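Local coordinates for protein beta-galactosidase (Marinomonas sp. ef1, PDB 6Y2K) that hydrolyses terminal beta-D-galactose residues from beta-galactosides, as a cold-active, hexameric glycoside hydrolase of family GH42, at residues Val97-Ala109 with Asp140-Tyr152. Residues are numbered along the deposited sequence; the frame is centred on the assembly and turned at random.
Sequences VRGFGSRRHYTFA and DNEYGCHDTVLSY. With GOL (glycerol), chain D.
R104 drives its guanidinium into the loop D140-Y152, which follows strand 134-138, the fourth of the TIM barrel; V97-A109 lies between helices 79-84 and 111-128, in the connection after the third strand. R104 NH1 meets D140 OD1 at 2.7 Å in a salt bridge, with the oxygen lying in the guanidinium plane, while R104 NE donates to T148 OG1 over 3.0 Å. The chain bends at both chi2 and chi3 (54°), which turns one guanidinium face onto the backbone at Y143 and G144, inside the type II turn E142-C145. Gripped at two edges and backed on one face, the group has little freedom to rotate. D140 OD1 also accepts from the backbone N of N141, and D140 OD2 takes a weak bond from Y106 OH and is held by T74.

Toward the glycerol, R103 reaches out with an extended chain, its NE donating to H146 NE2 at 3.1 Å close to the imidazole plane. R103 NH2 and the carboxylate of E142 both bind this glycerol, probably from the crystallisation liquor; it probably marks the sugar-binding pocket at the C-terminal end of the barrel, as in GH42 enzymes. C145 SG sits over the centre of the H146 ring. R98 directs NH1 and NH2 end-on to the backbone carbonyl H146 O; NH2 also bonds V200 O of a second subunit, tying the loop pair to the hexamer interface.

Further along the same two loops, the edge of F108 packs against Y143, F108 CE1 to Y143 CD1 at 3.6 Å. T148 OG1, the acceptor of R104 NE, itself donates to C145 O at 2.8 Å.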
loop_
_atom_site.group_PDB
_atom_site.type_symbol
_atom_site.label_atom_id
_atom_site.label_comp_id
_atom_site.label_asym_id
_atom_site.label_seq_id
_atom_site.Cartn_x
_atom_site.Cartn_y
_atom_site.Cartn_z
ATOM N N VAL A 97 31.131 -36.273 -5.082
ATOM C CA VAL A 97 31.144 -37.216 -3.968
ATOM C C VAL A 97 30.647 -36.496 -2.708
ATOM O O VAL A 97 30.976 -35.325 -2.479
ATOM C CB VAL A 97 32.551 -37.826 -3.749
ATOM C CG1 VAL A 97 32.592 -38.688 -2.482
ATOM C CG2 VAL A 97 32.960 -38.651 -4.965
ATOM N N ARG A 98 29.828 -37.198 -1.926
ATOM C CA ARG A 98 29.324 -36.692 -0.657
ATOM C C ARG A 98 30.183 -37.303 0.447
ATOM O O ARG A 98 30.006 -38.473 0.815
ATOM C CB ARG A 98 27.852 -37.054 -0.480
ATOM C CG ARG A 98 26.988 -36.645 -1.658
ATOM C CD ARG A 98 25.513 -36.685 -1.316
ATOM N NE ARG A 98 25.116 -35.570 -0.454
ATOM C CZ ARG A 98 23.882 -35.361 -0.003
ATOM N NH1 ARG A 98 22.890 -36.194 -0.323
ATOM N NH2 ARG A 98 23.633 -34.312 0.779
ATOM N N GLY A 99 31.117 -36.503 0.963
ATOM C CA GLY A 99 32.213 -37.022 1.778
ATOM C C GLY A 99 31.959 -37.120 3.270
ATOM O O GLY A 99 30.976 -36.590 3.795
ATOM N N PHE A 100 32.878 -37.815 3.935
ATOM C CA PHE A 100 33.027 -37.811 5.391
ATOM C C PHE A 100 33.241 -36.396 5.949
ATOM O O PHE A 100 33.781 -35.512 5.266
ATOM C CB PHE A 100 34.226 -38.699 5.769
ATOM C CG PHE A 100 34.370 -38.958 7.247
ATOM C CD1 PHE A 100 33.748 -40.049 7.845
ATOM C CD2 PHE A 100 35.149 -38.126 8.032
ATOM C CE1 PHE A 100 33.875 -40.287 9.211
ATOM C CE2 PHE A 100 35.276 -38.356 9.403
ATOM C CZ PHE A 100 34.643 -39.438 9.988
ATOM N N GLY A 101 32.855 -36.221 7.214
ATOM C CA GLY A 101 33.010 -34.971 7.956
ATOM C C GLY A 101 31.734 -34.441 8.590
ATOM O O GLY A 101 31.786 -33.459 9.352
ATOM N N SER A 102 30.596 -35.065 8.249
ATOM C CA SER A 102 29.294 -34.761 8.825
ATOM C C SER A 102 28.652 -36.107 9.208
ATOM O O SER A 102 29.227 -36.836 10.039
ATOM C CB SER A 102 28.451 -33.904 7.846
ATOM O OG SER A 102 28.117 -34.598 6.645
ATOM N N ARG A 103 27.503 -36.446 8.629
ATOM C CA ARG A 103 26.858 -37.744 8.876
ATOM C C ARG A 103 26.158 -38.233 7.616
ATOM O O ARG A 103 26.023 -37.478 6.655
ATOM C CB ARG A 103 25.860 -37.657 10.050
ATOM C CG ARG A 103 24.746 -36.623 9.893
ATOM C CD ARG A 103 23.736 -36.715 11.035
ATOM N NE ARG A 103 22.717 -35.666 10.962
ATOM C CZ ARG A 103 21.836 -35.382 11.927
ATOM N NH1 ARG A 103 21.818 -36.049 13.088
ATOM N NH2 ARG A 103 20.959 -34.402 11.728
ATOM N N ARG A 104 25.726 -39.499 7.647
ATOM C CA ARG A 104 24.980 -40.145 6.559
ATOM C C ARG A 104 25.774 -40.270 5.244
ATOM O O ARG A 104 25.204 -40.270 4.149
ATOM C CB ARG A 104 23.619 -39.453 6.337
ATOM C CG ARG A 104 22.670 -39.533 7.539
ATOM C CD ARG A 104 21.207 -39.556 7.082
ATOM N NE ARG A 104 21.064 -40.642 6.133
ATOM C CZ ARG A 104 20.983 -41.924 6.467
ATOM N NH1 ARG A 104 20.924 -42.309 7.741
ATOM N NH2 ARG A 104 20.935 -42.835 5.515
ATOM N N HIS A 105 27.082 -40.467 5.383
ATOM C CA HIS A 105 28.022 -40.594 4.245
ATOM C C HIS A 105 28.088 -42.031 3.709
ATOM O O HIS A 105 29.099 -42.723 3.826
ATOM C CB HIS A 105 29.427 -40.075 4.623
ATOM C CG HIS A 105 29.810 -40.366 6.039
ATOM N ND1 HIS A 105 29.538 -39.489 7.066
ATOM C CD2 HIS A 105 30.385 -41.452 6.610
ATOM C CE1 HIS A 105 29.960 -40.007 8.205
ATOM N NE2 HIS A 105 30.478 -41.197 7.958
ATOM N N TYR A 106 26.985 -42.470 3.114
ATOM C CA TYR A 106 26.941 -43.709 2.354
ATOM C C TYR A 106 25.755 -43.694 1.403
ATOM O O TYR A 106 24.762 -42.992 1.648
ATOM C CB TYR A 106 26.843 -44.934 3.280
ATOM C CG TYR A 106 25.576 -45.040 4.118
ATOM C CD1 TYR A 106 24.427 -45.665 3.619
ATOM C CD2 TYR A 106 25.537 -44.555 5.429
ATOM C CE1 TYR A 106 23.269 -45.780 4.388
ATOM C CE2 TYR A 106 24.384 -44.652 6.200
ATOM C CZ TYR A 106 23.256 -45.272 5.680
ATOM O OH TYR A 106 22.120 -45.380 6.452
ATOM N N THR A 107 25.860 -44.462 0.326
ATOM C CA THR A 107 24.691 -44.780 -0.485
ATOM C C THR A 107 24.126 -46.118 -0.022
ATOM O O THR A 107 24.880 -47.064 0.239
ATOM C CB THR A 107 24.934 -44.804 -2.006
ATOM O OG1 THR A 107 23.819 -45.451 -2.643
ATOM C CG2 THR A 107 26.235 -45.523 -2.395
ATOM N N PHE A 108 22.795 -46.180 0.062
ATOM C CA PHE A 108 22.062 -47.406 0.416
ATOM C C PHE A 108 22.317 -48.556 -0.576
ATOM O O PHE A 108 22.082 -49.729 -0.242
ATOM C CB PHE A 108 20.551 -47.131 0.453
ATOM C CG PHE A 108 20.107 -46.269 1.597
ATOM C CD1 PHE A 108 19.850 -46.833 2.834
ATOM C CD2 PHE A 108 19.914 -44.893 1.435
ATOM C CE1 PHE A 108 19.422 -46.057 3.900
ATOM C CE2 PHE A 108 19.491 -44.111 2.497
ATOM C CZ PHE A 108 19.242 -44.695 3.731
ATOM N N ALA A 109 22.772 -48.230 -1.793
ATOM C CA ALA A 109 23.078 -49.241 -2.815
ATOM C C ALA A 109 24.408 -49.966 -2.606
ATOM O O ALA A 109 24.651 -50.980 -3.268
ATOM C CB ALA A 109 23.045 -48.621 -4.211
ATOM N N ASP A 140 19.728 -47.611 12.563
ATOM C CA ASP A 140 20.363 -46.468 11.900
ATOM C C ASP A 140 19.857 -45.155 12.577
ATOM O O ASP A 140 19.683 -45.119 13.815
ATOM C CB ASP A 140 20.080 -46.574 10.383
ATOM C CG ASP A 140 21.046 -45.767 9.504
ATOM O OD1 ASP A 140 20.743 -44.567 9.255
ATOM O OD2 ASP A 140 22.041 -46.344 8.998
ATOM N N ASN A 141 19.657 -44.089 11.803
ATOM C CA ASN A 141 19.154 -42.815 12.317
ATOM C C ASN A 141 18.722 -41.931 11.145
ATOM O O ASN A 141 19.565 -41.472 10.377
ATOM C CB ASN A 141 20.216 -42.075 13.139
ATOM C CG ASN A 141 19.646 -40.855 13.846
ATOM O OD1 ASN A 141 18.954 -40.980 14.877
ATOM N ND2 ASN A 141 19.909 -39.670 13.290
ATOM N N GLU A 142 17.415 -41.720 11.013
ATOM C CA GLU A 142 16.843 -40.796 10.030
ATOM C C GLU A 142 17.315 -41.098 8.612
ATOM O O GLU A 142 18.001 -40.294 7.975
ATOM C CB GLU A 142 17.131 -39.327 10.407
ATOM C CG GLU A 142 16.425 -38.832 11.670
ATOM C CD GLU A 142 16.525 -37.319 11.848
ATOM O OE1 GLU A 142 17.566 -36.742 11.471
ATOM O OE2 GLU A 142 15.561 -36.693 12.359
ATOM N N TYR A 143 16.935 -42.278 8.129
ATOM C CA TYR A 143 17.147 -42.666 6.744
ATOM C C TYR A 143 16.706 -41.516 5.863
ATOM O O TYR A 143 15.610 -40.985 6.055
ATOM C CB TYR A 143 16.289 -43.883 6.351
ATOM C CG TYR A 143 16.640 -45.220 6.977
ATOM C CD1 TYR A 143 17.960 -45.636 7.120
ATOM C CD2 TYR A 143 15.635 -46.100 7.368
ATOM C CE1 TYR A 143 18.269 -46.880 7.667
ATOM C CE2 TYR A 143 15.935 -47.341 7.918
ATOM C CZ TYR A 143 17.249 -47.729 8.063
ATOM O OH TYR A 143 17.542 -48.966 8.609
ATOM N N GLY A 144 17.558 -41.136 4.912
ATOM C CA GLY A 144 17.205 -40.126 3.920
ATOM C C GLY A 144 17.539 -38.693 4.308
ATOM O O GLY A 144 17.574 -37.832 3.423
ATOM N N CYS A 145 17.828 -38.420 5.589
ATOM C CA CYS A 145 18.088 -37.037 6.023
ATOM C C CYS A 145 19.200 -36.435 5.170
ATOM O O CYS A 145 20.137 -37.135 4.765
ATOM C CB CYS A 145 18.464 -36.941 7.507
ATOM S SG CYS A 145 18.297 -35.263 8.184
ATOM N N HIS A 146 19.076 -35.140 4.894
ATOM C CA HIS A 146 20.010 -34.420 4.016
ATOM C C HIS A 146 19.945 -34.934 2.563
ATOM O O HIS A 146 20.938 -34.870 1.831
ATOM C CB HIS A 146 21.451 -34.474 4.553
ATOM C CG HIS A 146 21.546 -34.397 6.046
ATOM N ND1 HIS A 146 21.173 -33.278 6.758
ATOM C CD2 HIS A 146 21.963 -35.306 6.958
ATOM C CE1 HIS A 146 21.357 -33.503 8.047
ATOM N NE2 HIS A 146 21.836 -34.725 8.196
ATOM N N ASP A 147 18.773 -35.433 2.160
ATOM C CA ASP A 147 18.524 -35.926 0.801
ATOM C C ASP A 147 19.505 -37.027 0.387
ATOM O O ASP A 147 20.197 -36.934 -0.640
ATOM C CB ASP A 147 18.515 -34.756 -0.199
ATOM C CG ASP A 147 17.613 -33.617 0.253
ATOM O OD1 ASP A 147 16.445 -33.876 0.604
ATOM O OD2 ASP A 147 18.083 -32.463 0.274
ATOM N N THR A 148 19.538 -38.083 1.198
ATOM C CA THR A 148 20.485 -39.183 1.017
ATOM C C THR A 148 19.862 -40.472 0.449
ATOM O O THR A 148 20.552 -41.488 0.342
ATOM C CB THR A 148 21.272 -39.462 2.330
ATOM O OG1 THR A 148 20.383 -39.558 3.455
ATOM C CG2 THR A 148 22.281 -38.339 2.582
ATOM N N VAL A 149 18.587 -40.433 0.048
ATOM C CA VAL A 149 17.958 -41.576 -0.626
ATOM C C VAL A 149 18.485 -41.672 -2.068
ATOM O O VAL A 149 19.038 -42.699 -2.460
ATOM C CB VAL A 149 16.418 -41.488 -0.615
ATOM C CG1 VAL A 149 15.798 -42.639 -1.401
ATOM C CG2 VAL A 149 15.899 -41.487 0.820
ATOM N N LEU A 150 18.312 -40.604 -2.844
ATOM C CA LEU A 150 18.822 -40.563 -4.220
ATOM C C LEU A 150 20.331 -40.315 -4.198
ATOM O O LEU A 150 20.814 -39.392 -3.530
ATOM C CB LEU A 150 18.123 -39.472 -5.040
ATOM C CG LEU A 150 16.606 -39.577 -5.219
ATOM C CD1 LEU A 150 16.113 -38.470 -6.140
ATOM C CD2 LEU A 150 16.181 -40.936 -5.759
ATOM N N SER A 151 21.069 -41.183 -4.878
ATOM C CA SER A 151 22.519 -41.072 -5.021
ATOM C C SER A 151 22.871 -41.474 -6.440
ATOM O O SER A 151 22.153 -42.255 -7.066
ATOM C CB SER A 151 23.239 -41.958 -4.001
ATOM O OG SER A 151 24.618 -42.105 -4.322
ATOM N N TYR A 152 23.963 -40.912 -6.949
ATOM C CA TYR A 152 24.275 -40.974 -8.375
ATOM C C TYR A 152 25.696 -41.474 -8.616
ATOM O O TYR A 152 26.418 -40.964 -9.482
ATOM C CB TYR A 152 24.034 -39.595 -8.993
ATOM C CG TYR A 152 22.606 -39.114 -8.803
ATOM C CD1 TYR A 152 21.616 -39.437 -9.728
ATOM C CD2 TYR A 152 22.240 -38.352 -7.693
ATOM C CE1 TYR A 152 20.303 -39.006 -9.563
ATOM C CE2 TYR A 152 20.931 -37.920 -7.520
ATOM C CZ TYR A 152 19.964 -38.251 -8.463
ATOM O OH TYR A 152 18.666 -37.834 -8.303
HETATM C C1 GOL D . 18.216 -32.473 15.713
HETATM O O1 GOL D . 17.191 -31.445 15.664
HETATM C C2 GOL D . 18.665 -33.011 14.336
HETATM O O2 GOL D . 19.808 -33.879 14.557
HETATM C C3 GOL D . 17.513 -33.739 13.624
HETATM O O3 GOL D . 17.761 -34.000 12.219
HETATM O O HOH W 1 23.023 -38.887 -1.697
HETATM O O HOH W 2 23.242 -41.046 0.189
HETATM O O HOH W 3 21.627 -43.800 -1.303
#